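Local coordinates for protein SidF, inhibitor of growth family, member 3 (Legionella pneumophila subsp. pneumophila, PDB 4FYE) that dephosphorylates phosphoinositides as a Legionella phosphatase, probably removing the 3-phosphate of phosphatidylinositol 3,4,5-trisphosphate, at residues P581-K586 and S594-F599; A664-M669 and L674-F679; M631-C636 and Q658-N663. The protein carries 1 engineered substitution. All coordinates share one frame; numbering follows the deposited sequence.

Overall arrangement
The three contacts follow one another in series along the chain, and none nests within or crosses another. Interaction 1 comes first and closes the short connection between helix 522-583 and helix 590-614. Interaction 3 then bridges a longer excursion, which includes strand 641-645, and brings helix 626-637 against helix 652-668. Interaction 2 starts at the next residue of that helix and folds the segment after it back onto its C-terminal part. Leu674 of interaction 2 packs on Ile583 and Gln597 of interaction 1, while Phe679 and Tyr675 rest on the Gly662-Asn663 end of interaction 3. Interaction 2 thus sits between the other two, whose centres are about 20 Å apart.

Interaction 1 (P581-K586 and S594-F599); sequences PVIQNK and SRLQHF
Gln597 donates through NE2 to the backbone O of Asp672, and the same amide nitrogen lies 4.0 Å from Ile583 CG2 on the facing helix. The side chain leaves its helix with CG beside the backbone N (chi1 -59°) and then runs extended, so CG passes over Ile583 CD1 while the amide is carried on to the loop holding Asp672. That bond to Asp672 fixes the polar end, and CG and the amide nitrogen both rest on the isoleucine, on CD1 and CG2 respectively.

Ile583 makes the main apolar approach. Its CG1 stands beside the backbone N and the chain is extended beyond it (chi2 170°), which pushes CD1 forward onto two successive residues of helix 590-614. CD1 is 3.9 Å from Leu596 CB and equally 3.9 Å from Gln597 CG. Ile583 and Leu596 run side by side, pointing opposite ways, with Ile583 CG1 also 4.1 Å from Leu596 CB. The contact therefore falls at the base of the leucine, and further out its CD2 meets Val582 CG1 at 4.1 Å, the two side chains roughly perpendicular.

Helix 522-583 ends here, just after a kink at Pro581, and the backbone N of Asn585 still bonds to Val582 O at 3.1 Å as the chain turns away. The packing continues beyond the two segments: Leu596 also touches Ile579 and Leu463, Phe599 reaches Leu575, two turns before Ile583 in helix 522-583, and Val582 touches Tyr466. Since Ile583 meets Leu596 while the earlier Leu575 meets the later Phe599, the helices run in opposite directions across a short connection, forming an alpha-alpha hairpin closed near its turn by aliphatic side chains.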
loop_
_atom_site.group_PDB
_atom_site.type_symbol
_atom_site.label_atom_id
_atom_site.label_comp_id
_atom_site.label_asym_id
_atom_site.label_seq_id
_atom_site.Cartn_x
_atom_site.Cartn_y
_atom_site.Cartn_z
ATOM N N PRO A 581 16.497 26.921 -13.189
ATOM C CA PRO A 581 16.285 27.848 -14.301
ATOM C C PRO A 581 16.452 27.150 -15.647
ATOM O O PRO A 581 15.819 27.573 -16.621
ATOM C CB PRO A 581 17.387 28.909 -14.100
ATOM C CG PRO A 581 18.493 28.163 -13.419
ATOM C CD PRO A 581 17.766 27.213 -12.489
ATOM N N VAL A 582 17.286 26.096 -15.688
ATOM C CA VAL A 582 17.412 25.251 -16.875
ATOM C C VAL A 582 16.154 24.426 -17.039
ATOM O O VAL A 582 15.675 24.221 -18.151
ATOM C CB VAL A 582 18.647 24.317 -16.852
ATOM C CG1 VAL A 582 18.626 23.360 -18.053
ATOM C CG2 VAL A 582 19.942 25.125 -16.871
ATOM N N ILE A 583 15.601 23.963 -15.938
ATOM C CA ILE A 583 14.436 23.095 -16.048
ATOM C C ILE A 583 13.260 23.890 -16.645
ATOM O O ILE A 583 12.552 23.426 -17.565
ATOM C CB ILE A 583 14.110 22.428 -14.682
ATOM C CG1 ILE A 583 15.162 21.343 -14.390
ATOM C CG2 ILE A 583 12.679 21.886 -14.653
ATOM C CD1 ILE A 583 15.118 20.769 -12.991
ATOM N N GLN A 584 13.093 25.109 -16.141
ATOM C CA GLN A 584 12.033 25.991 -16.596
ATOM C C GLN A 584 12.289 26.590 -17.998
ATOM O O GLN A 584 11.431 27.287 -18.544
ATOM C CB GLN A 584 11.835 27.088 -15.564
ATOM C CG GLN A 584 11.784 26.548 -14.144
ATOM C CD GLN A 584 11.215 27.547 -13.162
ATOM O OE1 GLN A 584 11.826 27.828 -12.130
ATOM N NE2 GLN A 584 10.037 28.092 -13.474
ATOM N N ASN A 585 13.457 26.315 -18.578
ATOM C CA ASN A 585 13.796 26.792 -19.936
ATOM C C ASN A 585 12.828 26.202 -20.961
ATOM O O ASN A 585 12.795 24.979 -21.171
ATOM C CB ASN A 585 15.262 26.446 -20.300
ATOM C CG ASN A 585 15.732 27.082 -21.605
ATOM O OD1 ASN A 585 16.161 28.242 -21.638
ATOM N ND2 ASN A 585 15.701 26.300 -22.679
ATOM N N LYS A 586 12.049 27.075 -21.601
ATOM C CA LYS A 586 11.047 26.640 -22.577
ATOM C C LYS A 586 11.635 25.823 -23.762
ATOM O O LYS A 586 10.887 25.330 -24.615
ATOM C CB LYS A 586 10.127 27.819 -23.005
ATOM C CG LYS A 586 10.702 28.908 -23.923
ATOM C CD LYS A 586 10.099 28.848 -25.333
ATOM C CE LYS A 586 9.952 30.225 -25.971
ATOM N NZ LYS A 586 11.202 30.718 -26.617
ATOM N N SER A 594 14.222 15.515 -17.098
ATOM C CA SER A 594 14.033 14.371 -16.211
ATOM C C SER A 594 15.274 13.997 -15.513
ATOM O O SER A 594 15.242 13.664 -14.343
ATOM C CB SER A 594 13.615 13.164 -16.979
ATOM O OG SER A 594 12.254 13.313 -17.186
ATOM N N ARG A 595 16.367 14.019 -16.252
ATOM C CA ARG A 595 17.655 13.696 -15.695
ATOM C C ARG A 595 17.826 14.590 -14.483
ATOM O O ARG A 595 18.241 14.138 -13.428
ATOM C CB ARG A 595 18.794 13.968 -16.711
ATOM C CG ARG A 595 19.005 12.910 -17.789
ATOM C CD ARG A 595 19.727 13.531 -18.985
ATOM N NE ARG A 595 19.898 12.668 -20.154
ATOM C CZ ARG A 595 18.917 12.011 -20.786
ATOM N NH1 ARG A 595 17.662 12.056 -20.341
ATOM N NH2 ARG A 595 19.196 11.278 -21.863
ATOM N N LEU A 596 17.496 15.864 -14.641
ATOM C CA LEU A 596 17.887 16.851 -13.636
ATOM C C LEU A 596 17.039 16.773 -12.367
ATOM O O LEU A 596 17.502 17.116 -11.274
ATOM C CB LEU A 596 17.841 18.255 -14.235
ATOM C CG LEU A 596 19.081 18.658 -15.053
ATOM C CD1 LEU A 596 19.552 17.540 -15.962
ATOM C CD2 LEU A 596 18.856 19.927 -15.855
ATOM N N GLN A 597 15.807 16.310 -12.534
ATOM C CA GLN A 597 14.847 16.169 -11.448
ATOM C C GLN A 597 15.113 14.872 -10.730
ATOM O O GLN A 597 15.159 14.840 -9.500
ATOM C CB GLN A 597 13.423 16.187 -11.997
ATOM C CG GLN A 597 13.077 17.466 -12.760
ATOM C CD GLN A 597 11.774 17.349 -13.528
ATOM O OE1 GLN A 597 11.451 16.279 -14.058
ATOM N NE2 GLN A 597 10.997 18.444 -13.572
ATOM N N HIS A 598 15.302 13.806 -11.503
ATOM C CA HIS A 598 15.701 12.535 -10.926
ATOM C C HIS A 598 16.909 12.709 -10.079
ATOM O O HIS A 598 16.892 12.314 -8.924
ATOM C CB HIS A 598 15.989 11.475 -11.979
ATOM C CG HIS A 598 16.550 10.177 -11.395
ATOM N ND1 HIS A 598 15.816 9.355 -10.594
ATOM C CD2 HIS A 598 17.823 9.592 -11.507
ATOM C CE1 HIS A 598 16.579 8.298 -10.231
ATOM N NE2 HIS A 598 17.808 8.450 -10.781
ATOM N N PHE A 599 17.969 13.303 -10.614
ATOM C CA PHE A 599 19.202 13.440 -9.809
ATOM C C PHE A 599 18.979 14.216 -8.504
ATOM O O PHE A 599 19.348 13.785 -7.397
ATOM C CB PHE A 599 20.342 14.104 -10.610
ATOM C CG PHE A 599 21.648 14.181 -9.857
ATOM C CD1 PHE A 599 21.895 15.214 -8.956
ATOM C CD2 PHE A 599 22.643 13.225 -10.052
ATOM C CE1 PHE A 599 23.102 15.303 -8.267
ATOM C CE2 PHE A 599 23.854 13.303 -9.364
ATOM C CZ PHE A 599 24.079 14.340 -8.469
#

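Interaction 2 (A664-M669 and L674-F679); sequences ALWTAM and LYTGEF
Trp666 and Thr667, on the last turns of helix 652-668, pack against the chain as it comes back in a tight return, made by an ST turn, from the end of that helix into the one-turn helix 678-681.

The apolar part centres on Trp666 and Phe679. The indole leaves its helix with CG anti to the backbone N (chi1 178°), which directs the ring toward the start of the second helix. Trp666 CB lies 4.0 Å from Phe679 CD2, and Phe679 CB in turn approaches the pyrrole part of the indole; the two side chains meet at a slant. Helix 692-699 extends this cluster, since Val693 touches Trp666 and Leu696 touches Phe679. Arg684 makes a cation-pi contact with Phe679.

A second group of contacts sets side chain against backbone. Thr667 CG2, anti to its own backbone N, presses on the peptide that joins Leu674 to Tyr675, 3.6 Å from Leu674 C. Its hydroxyl bonds to Asn663 O within the helix, while Thr667 OG1 also lies at the edge of the Tyr675 ring, 4.1 Å from CD1.

Polar residues gather round the indole nitrogen without bonding to it. Thr676 OG1 lies near the plane of the ring at its edge, 4.1 Å from Trp666 NE1. Its partner is instead the backbone N of Glu678, which donates to Thr676 OG1 at 3.1 Å and 161°; this bond makes the ST turn, with Gly677 as N-cap between its ends. Glu678 CB comes within 3.9 Å of Trp666 NE1. The Glu678 carboxylate stands steeply to the indole, the planes 78° apart, and OE1 lies further along the ring, 4.0 Å from Trp666 CZ2. In the same turn the backbone N of Gly677 sits over the centre of the Tyr675 ring, 3.4 Å above its plane.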
loop_
_atom_site.group_PDB
_atom_site.type_symbol
_atom_site.label_atom_id
_atom_site.label_comp_id
_atom_site.label_asym_id
_atom_site.label_seq_id
_atom_site.Cartn_x
_atom_site.Cartn_y
_atom_site.Cartn_z
ATOM N N ALA A 664 3.863 13.405 -3.815
ATOM C CA ALA A 664 4.101 13.214 -5.279
ATOM C C ALA A 664 3.342 14.267 -6.140
ATOM O O ALA A 664 3.899 14.847 -7.114
ATOM C CB ALA A 664 3.671 11.810 -5.688
ATOM N N LEU A 665 2.071 14.520 -5.790
ATOM C CA LEU A 665 1.296 15.454 -6.570
ATOM C C LEU A 665 1.781 16.906 -6.368
ATOM O O LEU A 665 1.889 17.682 -7.291
ATOM C CB LEU A 665 -0.160 15.313 -6.242
ATOM C CG LEU A 665 -0.832 14.073 -6.851
ATOM C CD1 LEU A 665 -2.161 14.015 -6.157
ATOM C CD2 LEU A 665 -1.045 14.158 -8.380
ATOM N N TRP A 666 2.070 17.267 -5.146
ATOM C CA TRP A 666 2.530 18.582 -4.896
ATOM C C TRP A 666 3.808 18.850 -5.685
ATOM O O TRP A 666 3.967 19.888 -6.308
ATOM C CB TRP A 666 2.761 18.720 -3.396
ATOM C CG TRP A 666 3.298 20.066 -3.069
ATOM C CD1 TRP A 666 4.625 20.438 -2.881
ATOM C CD2 TRP A 666 2.527 21.270 -2.946
ATOM N NE1 TRP A 666 4.729 21.757 -2.601
ATOM C CE2 TRP A 666 3.499 22.347 -2.690
ATOM C CE3 TRP A 666 1.186 21.584 -3.115
ATOM C CZ2 TRP A 666 3.103 23.684 -2.531
ATOM C CZ3 TRP A 666 0.797 22.925 -2.972
ATOM C CH2 TRP A 666 1.727 23.947 -2.673
ATOM N N THR A 667 4.725 17.904 -5.711
ATOM C CA THR A 667 6.041 18.133 -6.325
ATOM C C THR A 667 5.955 18.115 -7.818
ATOM O O THR A 667 6.551 18.948 -8.502
ATOM C CB THR A 667 7.011 17.044 -5.867
ATOM O OG1 THR A 667 6.972 17.017 -4.430
ATOM C CG2 THR A 667 8.425 17.333 -6.321
ATOM N N ALA A 668 5.204 17.168 -8.357
ATOM C CA ALA A 668 5.061 17.156 -9.804
ATOM C C ALA A 668 4.445 18.439 -10.376
ATOM O O ALA A 668 4.753 18.798 -11.503
ATOM C CB ALA A 668 4.286 15.941 -10.243
ATOM N N MET A 669 3.586 19.134 -9.627
ATOM C CA MET A 669 2.957 20.335 -10.163
ATOM C C MET A 669 3.698 21.688 -9.879
ATOM O O MET A 669 3.155 22.789 -10.147
ATOM C CB MET A 669 1.551 20.384 -9.650
ATOM C CG MET A 669 0.767 19.122 -9.980
ATOM S SD MET A 669 -0.878 19.374 -9.280
ATOM C CE MET A 669 -1.324 20.946 -10.043
ATOM N N LEU A 674 10.704 19.934 -8.604
ATOM C CA LEU A 674 11.707 19.677 -7.567
ATOM C C LEU A 674 11.198 19.657 -6.117
ATOM O O LEU A 674 10.380 20.494 -5.686
ATOM C CB LEU A 674 12.836 20.700 -7.680
ATOM C CG LEU A 674 13.691 20.719 -8.962
ATOM C CD1 LEU A 674 14.781 21.769 -8.732
ATOM C CD2 LEU A 674 14.302 19.369 -9.329
ATOM N N TYR A 675 11.719 18.727 -5.336
ATOM C CA TYR A 675 11.175 18.519 -4.003
ATOM C C TYR A 675 11.613 19.579 -2.974
ATOM O O TYR A 675 12.793 19.671 -2.688
ATOM C CB TYR A 675 11.522 17.110 -3.540
ATOM C CG TYR A 675 11.248 16.865 -2.092
ATOM C CD1 TYR A 675 9.942 16.550 -1.657
ATOM C CD2 TYR A 675 12.277 16.932 -1.147
ATOM C CE1 TYR A 675 9.684 16.323 -0.339
ATOM C CE2 TYR A 675 12.013 16.716 0.203
ATOM C CZ TYR A 675 10.717 16.405 0.583
ATOM O OH TYR A 675 10.419 16.184 1.894
ATOM N N THR A 676 10.655 20.328 -2.405
ATOM C CA THR A 676 10.903 21.363 -1.351
ATOM C C THR A 676 10.649 20.904 0.096
ATOM O O THR A 676 11.081 21.556 1.051
ATOM C CB THR A 676 10.001 22.604 -1.539
ATOM O OG1 THR A 676 8.591 22.270 -1.357
ATOM C CG2 THR A 676 10.235 23.208 -2.897
ATOM N N GLY A 677 9.945 19.795 0.278
ATOM C CA GLY A 677 9.515 19.422 1.634
ATOM C C GLY A 677 8.273 20.161 2.150
ATOM O O GLY A 677 7.724 19.827 3.208
ATOM N N GLU A 678 7.800 21.156 1.416
ATOM C CA GLU A 678 6.643 21.911 1.875
ATOM C C GLU A 678 5.441 21.050 2.295
ATOM O O GLU A 678 4.855 21.285 3.353
ATOM C CB GLU A 678 6.194 22.901 0.815
ATOM C CG GLU A 678 5.699 24.238 1.379
ATOM C CD GLU A 678 5.954 25.388 0.418
ATOM O OE1 GLU A 678 6.399 25.126 -0.744
ATOM O OE2 GLU A 678 5.710 26.555 0.834
ATOM N N PHE A 679 5.098 20.058 1.467
ATOM C CA PHE A 679 3.922 19.254 1.676
ATOM C C PHE A 679 4.100 18.521 2.983
ATOM O O PHE A 679 3.146 18.269 3.686
ATOM C CB PHE A 679 3.654 18.251 0.543
ATOM C CG PHE A 679 2.349 17.553 0.696
ATOM C CD1 PHE A 679 2.261 16.388 1.401
ATOM C CD2 PHE A 679 1.204 18.128 0.241
ATOM C CE1 PHE A 679 1.060 15.756 1.597
ATOM C CE2 PHE A 679 -0.003 17.528 0.456
ATOM C CZ PHE A 679 -0.074 16.339 1.151
#

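Interaction 3 (M631-C636 and Q658-N663); sequences MASLSC and QKIVGN
Ala632 and Ile660 form the close part of this helix crossing: Ala632 CB meets Ile660 CD1 at 3.6 Å and Ile660 CG1 at 4.0 Å. The isoleucine holds CG1 beside its backbone N (chi1 -69°), which sends the ethyl branch to the alanine methyl. Helices 626-637 and 652-668 have short-segment axes 10.2 Å apart at closest approach and cross at -53°. Contact is made through few side chains, with 149 Å² buried in all. Strand 641-645 adds to this side, with Asn642 on Ala632 and Lys644 on Ile660.

The other half is looser, although it too is buried. Ile660 CG2 is the branch nearer Ser633, 4.4 Å from its OG. Ser633 OG and Asn663 ND2 face each other at 4.2 Å, and each is engaged elsewhere: the hydroxyl with Thr629 O one turn earlier in its own helix, the amide nitrogen with the hydroxyl of Tyr605 on helix 590-614. Ser635 bonds back to its own helix, OG donating at 2.9 Å to Ala632 O from 19° off the carbonyl plane. Ala632 O also accepts from Cys636 N at 3.0 Å; two donors thus grip that carbonyl.

Because Thr629 O takes up the hydroxyl of Ser633 and Tyr605 the amide nitrogen of Asn663, both polar residues can be buried here without a bond between the two segments. The contact is van der Waals in character, closest at Ala632 and Ile660, with Ser633 and Asn663 filling the rest.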
loop_
_atom_site.group_PDB
_atom_site.type_symbol
_atom_site.label_atom_id
_atom_site.label_comp_id
_atom_site.label_asym_id
_atom_site.label_seq_id
_atom_site.Cartn_x
_atom_site.Cartn_y
_atom_site.Cartn_z
ATOM N N MET A 631 11.666 7.801 2.641
ATOM C CA MET A 631 12.238 6.551 2.126
ATOM C C MET A 631 11.323 5.930 1.065
ATOM O O MET A 631 11.808 5.405 0.052
ATOM C CB MET A 631 12.546 5.589 3.270
ATOM C CG MET A 631 13.527 6.157 4.270
ATOM S SD MET A 631 15.054 6.427 3.353
ATOM C CE MET A 631 16.025 5.032 3.840
ATOM N N ALA A 632 9.997 6.063 1.213
ATOM C CA ALA A 632 9.142 5.408 0.189
ATOM C C ALA A 632 9.292 6.206 -1.070
ATOM O O ALA A 632 9.419 5.666 -2.155
ATOM C CB ALA A 632 7.712 5.354 0.614
ATOM N N SER A 633 9.325 7.519 -0.934
ATOM C CA SER A 633 9.502 8.362 -2.121
ATOM C C SER A 633 10.836 8.063 -2.836
ATOM O O SER A 633 10.912 8.061 -4.087
ATOM C CB SER A 633 9.419 9.813 -1.687
ATOM O OG SER A 633 8.141 9.978 -1.059
ATOM N N LEU A 634 11.857 7.733 -2.048
ATOM C CA LEU A 634 13.185 7.495 -2.590
ATOM C C LEU A 634 13.204 6.209 -3.387
ATOM O O LEU A 634 13.923 6.084 -4.422
ATOM C CB LEU A 634 14.154 7.306 -1.459
ATOM C CG LEU A 634 15.584 7.813 -1.537
ATOM C CD1 LEU A 634 16.367 6.955 -0.560
ATOM C CD2 LEU A 634 16.183 7.811 -2.930
ATOM N N SER A 635 12.463 5.237 -2.881
ATOM C CA SER A 635 12.409 3.990 -3.577
ATOM C C SER A 635 11.579 4.158 -4.842
ATOM O O SER A 635 11.925 3.593 -5.872
ATOM C CB SER A 635 11.854 2.920 -2.701
ATOM O OG SER A 635 10.439 3.017 -2.733
ATOM N N CYS A 636 10.514 4.960 -4.818
ATOM C CA CYS A 636 9.902 5.306 -6.115
ATOM C C CYS A 636 10.936 5.990 -7.040
ATOM O O CYS A 636 10.913 5.796 -8.231
ATOM C CB CYS A 636 8.610 6.151 -5.951
ATOM S SG CYS A 636 7.408 5.239 -5.021
ATOM N N GLN A 658 -1.281 8.511 1.951
ATOM C CA GLN A 658 -1.742 9.889 1.783
ATOM C C GLN A 658 -0.549 10.847 1.771
ATOM O O GLN A 658 -0.499 11.794 0.990
ATOM C CB GLN A 658 -2.670 10.294 2.962
ATOM C CG GLN A 658 -2.901 11.818 3.093
ATOM C CD GLN A 658 -3.888 12.306 4.238
ATOM O OE1 GLN A 658 -4.033 13.537 4.457
ATOM N NE2 GLN A 658 -4.513 11.401 4.960
ATOM N N LYS A 659 0.391 10.653 2.685
ATOM C CA LYS A 659 1.611 11.458 2.702
ATOM C C LYS A 659 2.404 11.267 1.392
ATOM O O LYS A 659 2.902 12.231 0.796
ATOM C CB LYS A 659 2.424 11.022 3.932
ATOM C CG LYS A 659 2.602 12.060 5.017
ATOM C CD LYS A 659 1.360 12.483 5.719
ATOM C CE LYS A 659 1.647 13.509 6.835
ATOM N NZ LYS A 659 1.490 14.983 6.489
ATOM N N ILE A 660 2.494 10.048 0.869
ATOM C CA ILE A 660 3.372 9.844 -0.300
ATOM C C ILE A 660 2.674 10.369 -1.535
ATOM O O ILE A 660 3.313 11.010 -2.372
ATOM C CB ILE A 660 3.640 8.345 -0.506
ATOM C CG1 ILE A 660 4.518 7.833 0.625
ATOM C CG2 ILE A 660 4.291 8.080 -1.843
ATOM C CD1 ILE A 660 4.280 6.369 0.914
ATOM N N VAL A 661 1.363 10.099 -1.680
ATOM C CA VAL A 661 0.704 10.487 -2.905
ATOM C C VAL A 661 0.631 12.007 -2.887
ATOM O O VAL A 661 0.855 12.626 -3.907
ATOM C CB VAL A 661 -0.740 9.944 -3.079
ATOM C CG1 VAL A 661 -1.115 9.964 -4.524
ATOM C CG2 VAL A 661 -0.830 8.520 -2.683
ATOM N N GLY A 662 0.347 12.611 -1.729
ATOM C CA GLY A 662 0.139 14.063 -1.675
ATOM C C GLY A 662 1.474 14.730 -2.009
ATOM O O GLY A 662 1.549 15.757 -2.697
ATOM N N ASN A 663 2.559 14.134 -1.542
ATOM C CA ASN A 663 3.833 14.719 -1.792
ATOM C C ASN A 663 4.213 14.553 -3.227
ATOM O O ASN A 663 4.845 15.454 -3.800
ATOM C CB ASN A 663 4.933 14.111 -0.906
ATOM C CG ASN A 663 6.292 14.601 -1.314
ATOM O OD1 ASN A 663 6.711 15.697 -0.933
ATOM N ND2 ASN A 663 6.945 13.849 -2.182
#